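Local coordinates for amphinase-2 (Rana pipiens, PDB 2P7S), which hydrolyses polymeric RNA, including ribosomal RNA, as a secreted endonuclease of the pancreatic ribonuclease family and is toxic to cultured tumour cells, at residues K10-F24 and P37-T51. Residues are numbered along the deposited sequence; the frame is centred on the assembly and turned at random.
Sequences KFKTKHITSQSVADF and PDGQCKPINTFIHST. With GOL (glycerol), chain E; ACT (acetate ion), chain D; ACT (acetate ion), chain C.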
ATOM      1  N   LYS A  10       7.277   8.119   0.817  1.00 27.62           N
ATOM      2  CA  LYS A  10       6.963   7.276   1.960  1.00 27.59           C
ATOM      3  C   LYS A  10       5.850   6.292   1.595  1.00 27.22           C
ATOM      4  O   LYS A  10       5.900   5.125   1.990  1.00 26.18           O
ATOM      5  CB  LYS A  10       6.527   8.129   3.152  1.00 30.63           C
ATOM      6  CG  LYS A  10       6.324   7.336   4.432  1.00 32.79           C
ATOM      7  CD  LYS A  10       5.767   8.212   5.538  1.00 35.25           C
ATOM      8  CE  LYS A  10       5.516   7.412   6.803  1.00 36.03           C
ATOM      9  NZ  LYS A  10       4.894   8.245   7.872  1.00 39.19           N
ATOM     10  N   PHE A  11       4.854   6.763   0.843  1.00 25.29           N
ATOM     11  CA  PHE A  11       3.745   5.906   0.428  1.00 24.08           C
ATOM     12  C   PHE A  11       4.246   4.762  -0.454  1.00 24.44           C
ATOM     13  O   PHE A  11       3.855   3.610  -0.257  1.00 21.64           O
ATOM     14  CB  PHE A  11       2.691   6.708  -0.346  1.00 24.00           C
ATOM     15  CG  PHE A  11       1.521   5.881  -0.816  1.00 21.04           C
ATOM     16  CD1 PHE A  11       0.330   5.860  -0.099  1.00 23.79           C
ATOM     17  CD2 PHE A  11       1.615   5.115  -1.975  1.00 21.33           C
ATOM     18  CE1 PHE A  11      -0.759   5.086  -0.533  1.00 23.02           C
ATOM     19  CE2 PHE A  11       0.540   4.341  -2.414  1.00 21.86           C
ATOM     20  CZ  PHE A  11      -0.649   4.326  -1.691  1.00 22.35           C
ATOM     21  N   LYS A  12       5.095   5.083  -1.433  1.00 23.49           N
ATOM     22  CA  LYS A  12       5.637   4.064  -2.338  1.00 25.22           C
ATOM     23  C   LYS A  12       6.425   3.008  -1.570  1.00 25.65           C
ATOM     24  O   LYS A  12       6.287   1.809  -1.813  1.00 25.45           O
ATOM     25  CB  LYS A  12       6.569   4.692  -3.384  1.00 26.91           C
ATOM     26  CG  LYS A  12       5.875   5.435  -4.517  1.00 29.32           C
ATOM     27  CD  LYS A  12       6.880   5.888  -5.581  1.00 30.41           C
ATOM     28  CE  LYS A  12       7.835   6.941  -5.037  1.00 32.17           C
ATOM     29  NZ  LYS A  12       8.867   7.346  -6.043  1.00 35.12           N
ATOM     30  N   THR A  13       7.261   3.471  -0.649  1.00 24.89           N
ATOM     31  CA  THR A  13       8.101   2.586   0.146  1.00 25.50           C
ATOM     32  C   THR A  13       7.260   1.656   1.015  1.00 25.25           C
ATOM     33  O   THR A  13       7.492   0.451   1.062  1.00 26.14           O
ATOM     34  CB  THR A  13       9.063   3.406   1.059  1.00 28.12           C
ATOM     35  OG1 THR A  13       9.994   4.135   0.246  1.00 29.84           O
ATOM     36  CG2 THR A  13       9.844   2.481   1.991  1.00 28.12           C
ATOM     37  N   LYS A  14       6.269   2.229   1.683  1.00 23.27           N
ATOM     38  CA  LYS A  14       5.413   1.469   2.568  1.00 23.97           C
ATOM     39  C   LYS A  14       4.342   0.601   1.899  1.00 24.14           C
ATOM     40  O   LYS A  14       3.996  -0.455   2.425  1.00 25.33           O
ATOM     41  CB  LYS A  14       4.730   2.420   3.559  1.00 22.16           C
ATOM     42  CG  LYS A  14       3.968   1.706   4.665  1.00 27.45           C
ATOM     43  CD  LYS A  14       3.420   2.675   5.707  1.00 30.08           C
ATOM     44  CE  LYS A  14       2.813   1.906   6.870  1.00 29.93           C
ATOM     45  NZ  LYS A  14       2.188   2.810   7.866  1.00 34.19           N
ATOM     46  N   HIS A  15       3.837   1.025   0.744  1.00 22.54           N
ATOM     47  CA  HIS A  15       2.750   0.298   0.092  1.00 24.84           C
ATOM     48  C   HIS A  15       2.916  -0.276  -1.299  1.00 27.06           C
ATOM     49  O   HIS A  15       2.090  -1.088  -1.717  1.00 30.99           O
ATOM     50  CB  HIS A  15       1.503   1.184   0.065  1.00 22.14           C
ATOM     51  CG  HIS A  15       1.012   1.561   1.421  1.00 22.83           C
ATOM     52  ND1 HIS A  15       0.432   0.650   2.271  1.00 19.45           N
ATOM     53  CD2 HIS A  15       1.040   2.740   2.088  1.00 21.45           C
ATOM     54  CE1 HIS A  15       0.121   1.249   3.406  1.00 22.48           C
ATOM     55  NE2 HIS A  15       0.480   2.518   3.322  1.00 21.11           N
ATOM     56  N   ILE A  16       3.934   0.137  -2.042  1.00 26.52           N
ATOM     57  CA  ILE A  16       4.068  -0.397  -3.387  1.00 25.75           C
ATOM     58  C   ILE A  16       5.212  -1.391  -3.512  1.00 25.30           C
ATOM     59  O   ILE A  16       6.332  -1.134  -3.066  1.00 26.22           O
ATOM     60  CB  ILE A  16       4.237   0.733  -4.423  1.00 26.83           C
ATOM     61  CG1 ILE A  16       3.090   1.740  -4.272  1.00 28.16           C
ATOM     62  CG2 ILE A  16       4.211   0.144  -5.831  1.00 26.69           C
ATOM     63  CD1 ILE A  16       3.054   2.825  -5.334  1.00 26.64           C
ATOM     64  N   THR A  17       4.918  -2.541  -4.108  1.00 24.50           N
ATOM     65  CA  THR A  17       5.940  -3.559  -4.275  1.00 24.76           C
ATOM     66  C   THR A  17       6.045  -4.084  -5.699  1.00 24.78           C
ATOM     67  O   THR A  17       5.036  -4.240  -6.401  1.00 25.68           O
ATOM     68  CB  THR A  17       5.710  -4.764  -3.324  1.00 23.01           C
ATOM     69  OG1 THR A  17       6.795  -5.691  -3.481  1.00 26.23           O
ATOM     70  CG2 THR A  17       4.403  -5.476  -3.640  1.00 21.14           C
ATOM     71  N   SER A  18       7.281  -4.345  -6.124  1.00 25.31           N
ATOM     72  CA  SER A  18       7.535  -4.881  -7.456  1.00 25.91           C
ATOM     73  C   SER A  18       7.587  -6.413  -7.379  1.00 26.18           C
ATOM     74  O   SER A  18       7.732  -7.093  -8.394  1.00 25.16           O
ATOM     75  CB  SER A  18       8.862  -4.345  -8.001  1.00 27.22           C
ATOM     76  OG  SER A  18       9.955  -4.767  -7.200  1.00 30.17           O
ATOM     77  N   GLN A  19       7.463  -6.951  -6.169  1.00 25.21           N
ATOM     78  CA  GLN A  19       7.495  -8.402  -5.966  1.00 27.26           C
ATOM     79  C   GLN A  19       6.194  -9.047  -6.427  1.00 26.03           C
ATOM     80  O   GLN A  19       5.152  -8.402  -6.467  1.00 25.83           O
ATOM     81  CB  GLN A  19       7.682  -8.740  -4.484  1.00 30.00           C
ATOM     82  CG  GLN A  19       8.953  -8.233  -3.819  1.00 31.31           C
ATOM     83  CD  GLN A  19       8.938  -8.503  -2.315  1.00 33.48           C
ATOM     84  OE1 GLN A  19       8.906  -9.653  -1.890  1.00 35.74           O
ATOM     85  NE2 GLN A  19       8.942  -7.442  -1.509  1.00 33.68           N
ATOM     86  N   SER A  20       6.253 -10.327  -6.769  1.00 25.31           N
ATOM     87  CA  SER A  20       5.053 -11.036  -7.187  1.00 24.50           C
ATOM     88  C   SER A  20       4.336 -11.479  -5.909  1.00 26.63           C
ATOM     89  O   SER A  20       4.935 -11.505  -4.834  1.00 25.76           O
ATOM     90  CB  SER A  20       5.423 -12.271  -8.011  1.00 24.67           C
ATOM     91  OG  SER A  20       6.054 -13.252  -7.200  1.00 25.95           O
ATOM     92  N   VAL A  21       3.058 -11.823  -6.033  1.00 29.82           N
ATOM     93  CA  VAL A  21       2.256 -12.285  -4.903  1.00 32.04           C
ATOM     94  C   VAL A  21       2.873 -13.543  -4.284  1.00 33.11           C
ATOM     95  O   VAL A  21       2.871 -13.720  -3.066  1.00 33.17           O
ATOM     96  CB  VAL A  21       0.822 -12.610  -5.363  1.00 34.29           C
ATOM     97  CG1 VAL A  21       0.033 -13.242  -4.236  1.00 35.19           C
ATOM     98  CG2 VAL A  21       0.144 -11.341  -5.842  1.00 36.75           C
ATOM     99  N   ALA A  22       3.413 -14.407  -5.135  1.00 33.82           N
ATOM    100  CA  ALA A  22       4.022 -15.651  -4.676  1.00 34.33           C
ATOM    101  C   ALA A  22       5.363 -15.452  -3.972  1.00 35.15           C
ATOM    102  O   ALA A  22       5.673 -16.150  -3.005  1.00 34.94           O
ATOM    103  CB  ALA A  22       4.192 -16.589  -5.852  1.00 36.69           C
ATOM    104  N   ASP A  23       6.163 -14.508  -4.457  1.00 32.79           N
ATOM    105  CA  ASP A  23       7.466 -14.256  -3.855  1.00 33.15           C
ATOM    106  C   ASP A  23       7.400 -13.345  -2.645  1.00 33.33           C
ATOM    107  O   ASP A  23       8.369 -13.236  -1.897  1.00 33.81           O
ATOM    108  CB  ASP A  23       8.430 -13.633  -4.870  1.00 33.97           C
ATOM    109  CG  ASP A  23       8.857 -14.608  -5.940  1.00 34.46           C
ATOM    110  OD1 ASP A  23       8.965 -15.812  -5.623  1.00 34.86           O
ATOM    111  OD2 ASP A  23       9.096 -14.167  -7.086  1.00 34.15           O
ATOM    112  N   PHE A  24       6.264 -12.683  -2.457  1.00 31.92           N
ATOM    113  CA  PHE A  24       6.133 -11.773  -1.334  1.00 29.58           C
ATOM    114  C   PHE A  24       6.005 -12.546  -0.032  1.00 27.69           C
ATOM    115  O   PHE A  24       5.286 -13.542   0.047  1.00 27.73           O
ATOM    116  CB  PHE A  24       4.914 -10.861  -1.504  1.00 29.73           C
ATOM    117  CG  PHE A  24       4.931  -9.672  -0.588  1.00 27.00           C
ATOM    118  CD1 PHE A  24       5.673  -8.539  -0.912  1.00 28.55           C
ATOM    119  CD2 PHE A  24       4.253  -9.705   0.626  1.00 27.02           C
ATOM    120  CE1 PHE A  24       5.745  -7.450  -0.035  1.00 26.13           C
ATOM    121  CE2 PHE A  24       4.317  -8.632   1.509  1.00 23.99           C
ATOM    122  CZ  PHE A  24       5.064  -7.501   1.180  1.00 25.99           C
ATOM    123  N   PRO A  37       8.821   2.531   7.013  1.00 42.43           N
ATOM    124  CA  PRO A  37       9.003   3.916   7.463  1.00 43.57           C
ATOM    125  C   PRO A  37       8.431   4.175   8.853  1.00 44.98           C
ATOM    126  O   PRO A  37       9.043   4.872   9.662  1.00 45.99           O
ATOM    127  CB  PRO A  37       8.273   4.726   6.390  1.00 43.73           C
ATOM    128  CG  PRO A  37       8.448   3.894   5.165  1.00 44.74           C
ATOM    129  CD  PRO A  37       8.167   2.502   5.692  1.00 42.69           C
ATOM    130  N   ASP A  38       7.258   3.617   9.131  1.00 45.32           N
ATOM    131  CA  ASP A  38       6.628   3.815  10.430  1.00 46.37           C
ATOM    132  C   ASP A  38       7.082   2.799  11.482  1.00 46.48           C
ATOM    133  O   ASP A  38       6.512   2.733  12.570  1.00 46.76           O
ATOM    134  CB  ASP A  38       5.101   3.789  10.284  1.00 47.29           C
ATOM    135  CG  ASP A  38       4.578   4.943   9.435  1.00 49.22           C
ATOM    136  OD1 ASP A  38       4.891   6.109   9.755  1.00 48.78           O
ATOM    137  OD2 ASP A  38       3.857   4.688   8.448  1.00 47.87           O
ATOM    138  N   GLY A  39       8.113   2.022  11.155  1.00 45.37           N
ATOM    139  CA  GLY A  39       8.626   1.026  12.081  1.00 43.64           C
ATOM    140  C   GLY A  39       8.337  -0.403  11.651  1.00 42.35           C
ATOM    141  O   GLY A  39       7.394  -0.651  10.901  1.00 41.20           O
ATOM    142  N   GLN A  40       9.152  -1.346  12.119  1.00 41.71           N
ATOM    143  CA  GLN A  40       8.961  -2.753  11.777  1.00 40.07           C
ATOM    144  C   GLN A  40       8.002  -3.456  12.733  1.00 38.04           C
ATOM    145  O   GLN A  40       7.713  -2.963  13.822  1.00 36.67           O
ATOM    146  CB  GLN A  40      10.297  -3.507  11.783  1.00 41.42           C
ATOM    147  CG  GLN A  40      11.255  -3.127  10.665  1.00 42.95           C
ATOM    148  CD  GLN A  40      12.320  -2.152  11.115  1.00 44.21           C
ATOM    149  OE1 GLN A  40      13.140  -2.469  11.980  1.00 45.21           O
ATOM    150  NE2 GLN A  40      12.318  -0.959  10.531  1.00 44.19           N
ATOM    151  N   CYS A  41       7.510  -4.614  12.302  1.00 36.60           N
ATOM    152  CA  CYS A  41       6.594  -5.426  13.093  1.00 36.62           C
ATOM    153  C   CYS A  41       5.295  -4.710  13.462  1.00 36.24           C
ATOM    154  O   CYS A  41       4.790  -4.857  14.572  1.00 36.85           O
ATOM    155  CB  CYS A  41       7.298  -5.912  14.367  1.00 36.85           C
ATOM    156  SG  CYS A  41       6.362  -7.144  15.329  1.00 38.85           S
ATOM    157  N   LYS A  42       4.749  -3.936  12.532  1.00 35.13           N
ATOM    158  CA  LYS A  42       3.497  -3.232  12.782  1.00 33.77           C
ATOM    159  C   LYS A  42       2.331  -4.214  12.673  1.00 33.59           C
ATOM    160  O   LYS A  42       2.427  -5.233  11.983  1.00 32.32           O
ATOM    161  CB  LYS A  42       3.334  -2.080  11.784  1.00 36.75           C
ATOM    162  CG  LYS A  42       4.306  -0.935  12.030  1.00 40.00           C
ATOM    163  CD  LYS A  42       4.050  -0.297  13.391  1.00 44.02           C
ATOM    164  CE  LYS A  42       5.172   0.640  13.794  1.00 47.70           C
ATOM    165  NZ  LYS A  42       4.916   1.304  15.109  1.00 50.99           N
ATOM    166  N   PRO A  43       1.207  -3.922  13.347  1.00 32.67           N
ATOM    167  CA  PRO A  43       0.038  -4.809  13.309  1.00 30.95           C
ATOM    168  C   PRO A  43      -0.574  -5.115  11.942  1.00 29.76           C
ATOM    169  O   PRO A  43      -1.031  -6.238  11.701  1.00 28.22           O
ATOM    170  CB  PRO A  43      -0.953  -4.118  14.255  1.00 32.52           C
ATOM    171  CG  PRO A  43      -0.570  -2.683  14.159  1.00 34.63           C
ATOM    172  CD  PRO A  43       0.935  -2.730  14.170  1.00 33.44           C
ATOM    173  N   ILE A  44      -0.587  -4.143  11.038  1.00 28.24           N
ATOM    174  CA  ILE A  44      -1.184  -4.400   9.735  1.00 26.46           C
ATOM    175  C   ILE A  44      -0.752  -3.452   8.621  1.00 25.25           C
ATOM    176  O   ILE A  44      -0.498  -2.264   8.860  1.00 24.93           O
ATOM    177  CB  ILE A  44      -2.729  -4.370   9.844  1.00 27.40           C
ATOM    178  CG1 ILE A  44      -3.363  -4.728   8.497  1.00 26.79           C
ATOM    179  CG2 ILE A  44      -3.190  -2.982  10.310  1.00 27.06           C
ATOM    180  CD1 ILE A  44      -4.868  -4.917   8.561  1.00 29.70           C
ATOM    181  N   ASN A  45      -0.654  -3.989   7.408  1.00 21.80           N
ATOM    182  CA  ASN A  45      -0.293  -3.189   6.236  1.00 22.39           C
ATOM    183  C   ASN A  45      -0.686  -3.878   4.939  1.00 23.01           C
ATOM    184  O   ASN A  45      -0.644  -5.104   4.844  1.00 23.68           O
ATOM    185  CB  ASN A  45       1.205  -2.893   6.184  1.00 22.19           C
ATOM    186  CG  ASN A  45       1.539  -1.810   5.159  1.00 24.59           C
ATOM    187  OD1 ASN A  45       1.098  -0.666   5.294  1.00 27.05           O
ATOM    188  ND2 ASN A  45       2.294  -2.168   4.128  1.00 24.06           N
ATOM    189  N   THR A  46      -1.067  -3.083   3.942  1.00 21.35           N
ATOM    190  CA  THR A  46      -1.455  -3.623   2.641  1.00 22.24           C
ATOM    191  C   THR A  46      -0.445  -3.196   1.575  1.00 22.25           C
ATOM    192  O   THR A  46      -0.050  -2.027   1.505  1.00 22.07           O
ATOM    193  CB  THR A  46      -2.873  -3.149   2.237  1.00 25.71           C
ATOM    194  OG1 THR A  46      -3.837  -3.728   3.126  1.00 27.14           O
ATOM    195  CG2 THR A  46      -3.199  -3.583   0.821  1.00 23.72           C
ATOM    196  N   PHE A  47      -0.012  -4.161   0.768  1.00 19.70           N
ATOM    197  CA  PHE A  47       0.950  -3.923  -0.298  1.00 21.06           C
ATOM    198  C   PHE A  47       0.300  -4.024  -1.670  1.00 22.24           C
ATOM    199  O   PHE A  47      -0.502  -4.920  -1.924  1.00 23.03           O
ATOM    200  CB  PHE A  47       2.101  -4.927  -0.198  1.00 21.14           C
ATOM    201  CG  PHE A  47       2.915  -4.782   1.051  1.00 21.65           C
ATOM    202  CD1 PHE A  47       2.555  -5.446   2.220  1.00 21.52           C
ATOM    203  CD2 PHE A  47       4.028  -3.947   1.070  1.00 22.77           C
ATOM    204  CE1 PHE A  47       3.295  -5.275   3.388  1.00 20.84           C
ATOM    205  CE2 PHE A  47       4.776  -3.766   2.236  1.00 20.39           C
ATOM    206  CZ  PHE A  47       4.410  -4.429   3.396  1.00 20.15           C
ATOM    207  N   ILE A  48       0.675  -3.113  -2.561  1.00 21.93           N
ATOM    208  CA  ILE A  48       0.111  -3.066  -3.905  1.00 22.87           C
ATOM    209  C   ILE A  48       1.130  -3.608  -4.907  1.00 23.17           C
ATOM    210  O   ILE A  48       2.213  -3.045  -5.064  1.00 22.84           O
ATOM    211  CB  ILE A  48      -0.248  -1.608  -4.296  1.00 22.30           C
ATOM    212  CG1 ILE A  48      -1.052  -0.947  -3.178  1.00 22.29           C
ATOM    213  CG2 ILE A  48      -1.043  -1.594  -5.590  1.00 23.37           C
ATOM    214  CD1 ILE A  48      -1.033   0.579  -3.240  1.00 23.43           C
ATOM    215  N   HIS A  49       0.778  -4.704  -5.571  1.00 23.23           N
ATOM    216  CA  HIS A  49       1.663  -5.327  -6.551  1.00 25.38           C
ATOM    217  C   HIS A  49       1.472  -4.631  -7.890  1.00 27.51           C
ATOM    218  O   HIS A  49       0.659  -5.054  -8.722  1.00 28.65           O
ATOM    219  CB  HIS A  49       1.327  -6.814  -6.675  1.00 24.06           C
ATOM    220  CG  HIS A  49       1.567  -7.585  -5.417  1.00 23.21           C
ATOM    221  ND1 HIS A  49       2.786  -8.155  -5.115  1.00 21.59           N
ATOM    222  CD2 HIS A  49       0.763  -7.829  -4.355  1.00 24.03           C
ATOM    223  CE1 HIS A  49       2.722  -8.716  -3.921  1.00 23.96           C
ATOM    224  NE2 HIS A  49       1.506  -8.532  -3.437  1.00 24.96           N
ATOM    225  N   SER A  50       2.223  -3.560  -8.100  1.00 27.93           N
ATOM    226  CA  SER A  50       2.113  -2.792  -9.333  0.50 26.86           C
ATOM    227  C   SER A  50       3.250  -1.799  -9.497  1.00 28.39           C
ATOM    228  O   SER A  50       3.972  -1.497  -8.542  1.00 25.23           O
ATOM    229  CB  SER A  50       0.780  -2.030  -9.344  0.50 26.11           C
ATOM    230  OG  SER A  50       0.753  -1.023 -10.345  0.50 21.28           O
ATOM    231  N   THR A  51       3.399  -1.298 -10.718  1.00 28.53           N
ATOM    232  CA  THR A  51       4.403  -0.294 -11.008  1.00 29.39           C
ATOM    233  C   THR A  51       3.794   0.903 -10.277  1.00 28.24           C
ATOM    234  O   THR A  51       2.604   0.884  -9.960  1.00 28.46           O
ATOM    235  CB  THR A  51       4.468  -0.015 -12.513  1.00 28.41           C
ATOM    236  OG1 THR A  51       3.135   0.030 -13.036  1.00 29.99           O
ATOM    237  CG2 THR A  51       5.243  -1.120 -13.231  1.00 29.32           C
TER
HETATM  238  C1  GOL E 600      -2.478   0.730   5.560  1.00 47.58           C
HETATM  239  O1  GOL E 600      -2.158  -0.567   5.065  1.00 39.42           O
HETATM  240  C2  GOL E 600      -1.272   1.354   6.264  1.00 50.28           C
HETATM  241  O2  GOL E 600      -0.785   0.562   7.352  1.00 49.29           O
HETATM  242  C3  GOL E 600      -1.640   2.749   6.772  1.00 51.28           C
HETATM  243  O3  GOL E 600      -0.492   3.316   7.410  1.00 55.13           O
HETATM  244  C   ACT D 506       0.720   5.911   4.618  1.00 50.06           C
HETATM  245  O   ACT D 506       0.703   6.586   5.670  1.00 51.03           O
HETATM  246  OXT ACT D 506      -0.216   5.112   4.143  1.00 48.66           O
HETATM  247  CH3 ACT D 506       1.982   6.025   3.776  1.00 49.56           C
HETATM  248  C   ACT C 505      -7.175  -3.139   4.468  1.00 51.63           C
HETATM  249  O   ACT C 505      -8.246  -2.589   4.121  1.00 49.74           O
HETATM  250  OXT ACT C 505      -5.943  -2.683   4.354  1.00 53.48           O
HETATM  251  CH3 ACT C 505      -7.305  -4.511   5.109  1.00 51.09           C
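Ile16 and Thr17, just after helix 10-15, pair in parallel with Ile48 and His49 of strand 45-49: the helix axis crosses the strand at 96°, Ile48 N donates to His15 O (2.6 Å) and Thr17 N to Ile48 O. The His15 ring turns an edge to Thr46, ND1 giving a nearly straight bond to Thr46 O (2.8 Å) that lies in both the ring plane and the carbonyl plane. This fixes the ring's rotation, and NE2 meets the acetate of chain D, probably from the crystallisation liquor (2.8 Å to OXT). Replacing His15 by an alanine would probably leave Thr46 O without this donor and strip the site of one imidazole that meets the acetate. Asn45, whose side chain can donate as well as accept, sends ND2 to Lys14 O (3.0 Å), near the helix's end, while the amide nitrogen also sits over one face of Phe47. Phe24 CZ covers the opposite face, over the ring centre. His49 is clasped between methyls, Thr17 CG2 on one face and Val21 CG2 on the other; ND1 reaches Gln19 O (2.7 Å) and NE2 is hydrogen-bonded to Thr77 OG1. At the far end, one carboxylate answers two extended lysines through salt bridges, Lys10 NZ on the syn side of Asp38 OD1 and Lys14 NZ on the anti side of Asp38 OD2 (2.6 Å), while Pro37 packs on Lys10 CG and Thr13 CG2. Helix and strand thus meet at the active-site cleft of the ribonuclease A fold, where His15 is, by similarity, the proton acceptor and Lys42 to Thr46 probably form the substrate site, as in relatives.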